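Local atomic coordinates of glucose-binding protein (Thermus thermophilus HB27, PDB entry 2B3F), a protein that binds glucose and galactose, and probably serves as the solute-binding component of a sugar transport system. Residues 140-145 with 265-270. Residues are numbered along the deposited sequence; the frame is centred on the assembly and turned at random.
Sequences RTWDKF and PSPGTQ. Unlike the reference sequence in segment 140-145: Lys144 (reference Glu).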
ATOM      1  N   ARG A 140     -11.341 -17.403   7.812  1.00 33.30           N
ATOM      2  CA  ARG A 140     -10.415 -16.835   8.786  1.00 33.36           C
ATOM      3  C   ARG A 140      -8.996 -17.416   8.691  1.00 31.67           C
ATOM      4  O   ARG A 140      -8.072 -16.896   9.326  1.00 31.43           O
ATOM      5  CB  ARG A 140     -10.987 -16.960  10.213  1.00 33.80           C
ATOM      6  CG  ARG A 140     -10.837 -18.342  10.885  1.00 36.98           C
ATOM      7  CD  ARG A 140     -11.416 -18.366  12.334  1.00 38.39           C
ATOM      8  NE  ARG A 140     -12.805 -17.872  12.394  1.00 43.22           N
ATOM      9  CZ  ARG A 140     -13.904 -18.611  12.184  1.00 44.62           C
ATOM     10  NH1 ARG A 140     -13.817 -19.914  11.896  1.00 45.80           N
ATOM     11  NH2 ARG A 140     -15.110 -18.040  12.261  1.00 44.70           N
ATOM     12  N   THR A 141      -8.822 -18.484   7.899  1.00 30.19           N
ATOM     13  CA  THR A 141      -7.507 -19.085   7.659  1.00 29.48           C
ATOM     14  C   THR A 141      -7.395 -19.462   6.192  1.00 27.81           C
ATOM     15  O   THR A 141      -8.400 -19.555   5.508  1.00 26.63           O
ATOM     16  CB  THR A 141      -7.307 -20.386   8.448  1.00 29.79           C
ATOM     17  OG1 THR A 141      -8.267 -21.359   8.007  1.00 30.60           O
ATOM     18  CG2 THR A 141      -7.443 -20.147   9.944  1.00 30.52           C
ATOM     19  N   TRP A 142      -6.176 -19.704   5.713  1.00 27.32           N
ATOM     20  CA  TRP A 142      -6.005 -20.104   4.306  1.00 27.46           C
ATOM     21  C   TRP A 142      -6.588 -21.490   3.997  1.00 27.59           C
ATOM     22  O   TRP A 142      -7.109 -21.702   2.893  1.00 27.80           O
ATOM     23  CB  TRP A 142      -4.542 -19.967   3.828  1.00 26.06           C
ATOM     24  CG  TRP A 142      -4.167 -18.522   3.657  1.00 24.47           C
ATOM     25  CD1 TRP A 142      -3.227 -17.824   4.367  1.00 23.41           C
ATOM     26  CD2 TRP A 142      -4.773 -17.582   2.752  1.00 23.22           C
ATOM     27  NE1 TRP A 142      -3.203 -16.513   3.942  1.00 23.35           N
ATOM     28  CE2 TRP A 142      -4.141 -16.338   2.955  1.00 21.52           C
ATOM     29  CE3 TRP A 142      -5.777 -17.671   1.781  1.00 23.21           C
ATOM     30  CZ2 TRP A 142      -4.483 -15.197   2.217  1.00 22.70           C
ATOM     31  CZ3 TRP A 142      -6.116 -16.530   1.058  1.00 23.85           C
ATOM     32  CH2 TRP A 142      -5.476 -15.314   1.289  1.00 23.49           C
ATOM     33  N   ASP A 143      -6.561 -22.400   4.968  1.00 28.16           N
ATOM     34  CA  ASP A 143      -7.206 -23.713   4.772  1.00 28.71           C
ATOM     35  C   ASP A 143      -8.706 -23.567   4.584  1.00 28.76           C
ATOM     36  O   ASP A 143      -9.276 -24.150   3.662  1.00 29.03           O
ATOM     37  CB  ASP A 143      -6.892 -24.679   5.925  1.00 29.12           C
ATOM     38  CG  ASP A 143      -5.496 -25.275   5.822  1.00 30.10           C
ATOM     39  OD1 ASP A 143      -4.901 -25.262   4.731  1.00 34.52           O
ATOM     40  OD2 ASP A 143      -4.962 -25.741   6.840  1.00 35.02           O
ATOM     41  N   LYS A 144      -9.347 -22.770   5.433  1.00 28.92           N
ATOM     42  CA  LYS A 144     -10.781 -22.508   5.280  1.00 29.27           C
ATOM     43  C   LYS A 144     -11.116 -21.711   4.001  1.00 28.46           C
ATOM     44  O   LYS A 144     -12.153 -21.913   3.381  1.00 28.45           O
ATOM     45  CB  LYS A 144     -11.342 -21.809   6.526  1.00 30.20           C
ATOM     46  CG  LYS A 144     -11.210 -22.641   7.813  1.00 32.19           C
ATOM     47  CD  LYS A 144     -11.654 -21.857   9.058  1.00 32.58           C
ATOM     48  CE  LYS A 144     -11.439 -22.664  10.336  1.00 35.23           C
ATOM     49  NZ  LYS A 144     -12.610 -22.585  11.271  1.00 38.03           N
ATOM     50  N   PHE A 145     -10.230 -20.802   3.608  1.00 27.27           N
ATOM     51  CA  PHE A 145     -10.374 -20.091   2.339  1.00 27.20           C
ATOM     52  C   PHE A 145     -10.404 -21.068   1.162  1.00 26.49           C
ATOM     53  O   PHE A 145     -11.257 -20.983   0.286  1.00 27.21           O
ATOM     54  CB  PHE A 145      -9.221 -19.071   2.169  1.00 25.42           C
ATOM     55  CG  PHE A 145      -9.215 -18.371   0.844  1.00 25.53           C
ATOM     56  CD1 PHE A 145      -9.892 -17.170   0.668  1.00 24.30           C
ATOM     57  CD2 PHE A 145      -8.514 -18.900  -0.225  1.00 24.29           C
ATOM     58  CE1 PHE A 145      -9.886 -16.528  -0.561  1.00 23.69           C
ATOM     59  CE2 PHE A 145      -8.508 -18.274  -1.458  1.00 23.67           C
ATOM     60  CZ  PHE A 145      -9.201 -17.087  -1.629  1.00 23.98           C
ATOM     61  N   PRO A 265      -9.531  -9.085   8.124  1.00 20.12           N
ATOM     62  CA  PRO A 265      -8.108  -9.261   7.857  1.00 20.00           C
ATOM     63  C   PRO A 265      -7.907 -10.398   6.853  1.00 20.05           C
ATOM     64  O   PRO A 265      -8.765 -11.301   6.751  1.00 21.40           O
ATOM     65  CB  PRO A 265      -7.536  -9.632   9.222  1.00 20.33           C
ATOM     66  CG  PRO A 265      -8.473  -8.995  10.199  1.00 20.94           C
ATOM     67  CD  PRO A 265      -9.828  -9.225   9.562  1.00 20.61           C
ATOM     68  N   SER A 266      -6.819 -10.353   6.094  1.00 18.71           N
ATOM     69  CA  SER A 266      -6.536 -11.435   5.186  1.00 18.78           C
ATOM     70  C   SER A 266      -6.486 -12.706   6.033  1.00 18.76           C
ATOM     71  O   SER A 266      -5.974 -12.687   7.152  1.00 18.45           O
ATOM     72  CB  SER A 266      -5.214 -11.219   4.450  1.00 18.46           C
ATOM     73  OG  SER A 266      -5.272 -10.046   3.665  1.00 17.19           O
ATOM     74  N   PRO A 267      -7.006 -13.817   5.490  1.00 19.91           N
ATOM     75  CA  PRO A 267      -6.968 -15.080   6.221  1.00 19.76           C
ATOM     76  C   PRO A 267      -5.617 -15.350   6.888  1.00 19.91           C
ATOM     77  O   PRO A 267      -4.557 -15.185   6.273  1.00 20.25           O
ATOM     78  CB  PRO A 267      -7.293 -16.103   5.126  1.00 20.20           C
ATOM     79  CG  PRO A 267      -8.140 -15.388   4.182  1.00 19.94           C
ATOM     80  CD  PRO A 267      -7.612 -13.982   4.154  1.00 19.67           C
ATOM     81  N   GLY A 268      -5.650 -15.710   8.169  1.00 20.33           N
ATOM     82  CA  GLY A 268      -4.439 -16.048   8.902  1.00 19.99           C
ATOM     83  C   GLY A 268      -3.656 -14.855   9.432  1.00 19.69           C
ATOM     84  O   GLY A 268      -2.571 -15.015   9.956  1.00 20.51           O
ATOM     85  N   THR A 269      -4.191 -13.648   9.292  1.00 20.37           N
ATOM     86  CA  THR A 269      -3.429 -12.458   9.702  1.00 20.76           C
ATOM     87  C   THR A 269      -4.157 -11.604  10.730  1.00 21.26           C
ATOM     88  O   THR A 269      -3.721 -10.507  11.055  1.00 20.77           O
ATOM     89  CB  THR A 269      -3.055 -11.573   8.482  1.00 20.48           C
ATOM     90  OG1 THR A 269      -4.211 -10.897   7.994  1.00 19.44           O
ATOM     91  CG2 THR A 269      -2.420 -12.412   7.369  1.00 21.47           C
ATOM     92  N   GLN A 270      -5.250 -12.136  11.267  1.00 21.62           N
ATOM     93  CA  GLN A 270      -6.057 -11.431  12.248  1.00 22.49           C
ATOM     94  C   GLN A 270      -5.153 -11.002  13.404  1.00 21.73           C
ATOM     95  O   GLN A 270      -4.320 -11.787  13.883  1.00 21.56           O
ATOM     96  CB  GLN A 270      -7.190 -12.338  12.771  1.00 23.80           C
ATOM     97  CG  GLN A 270      -8.208 -12.802  11.715  1.00 29.48           C
ATOM     98  CD  GLN A 270      -7.633 -13.794  10.669  1.00 34.01           C
ATOM     99  OE1 GLN A 270      -6.690 -14.554  10.939  1.00 35.24           O
ATOM    100  NE2 GLN A 270      -8.210 -13.766   9.464  1.00 39.22           N
TER
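Residues 266-269 form a type II beta turn, with Pro267 and Gly268 at its two corners and Gly268 at positive phi (82°), set against the N-terminal end of helix 142-154, where Thr141 is the N-cap. One main-chain hydrogen bond joins the two: Gly268 N donates to Arg140 O at 2.9 Å, from well above the carbonyl plane and with a bent N-H...O angle of 148°. The turn, between strands 262-265 and 272-280 of this periplasmic-binding-protein fold, is a worked example of a Pro-Gly turn whose proline lies against an aromatic side chain in the first turn of a helix. Pro267 lays its ring obliquely across the Trp142 indole, a CH-pi contact in which Pro267 CB stands 3.8 Å from the centroid of the six-membered ring. Pro267 CG and CD lie over Trp142 CZ3, CH2 and CZ2, while Pro267 CB reaches Thr141 C at 3.5 Å. Val176 and Ala179 of helix 166-190 and Val207 and Val211 of helix 199-212 also pack on Trp142. An alanine at Trp142 would remove the indole face under Pro267 and would probably loosen the turn's seat on the helix. Within the turn, Ser266 O accepts from both Thr269 N and Thr269 OG1, the hydroxyl lying on a carbonyl lone pair at 2.6 Å.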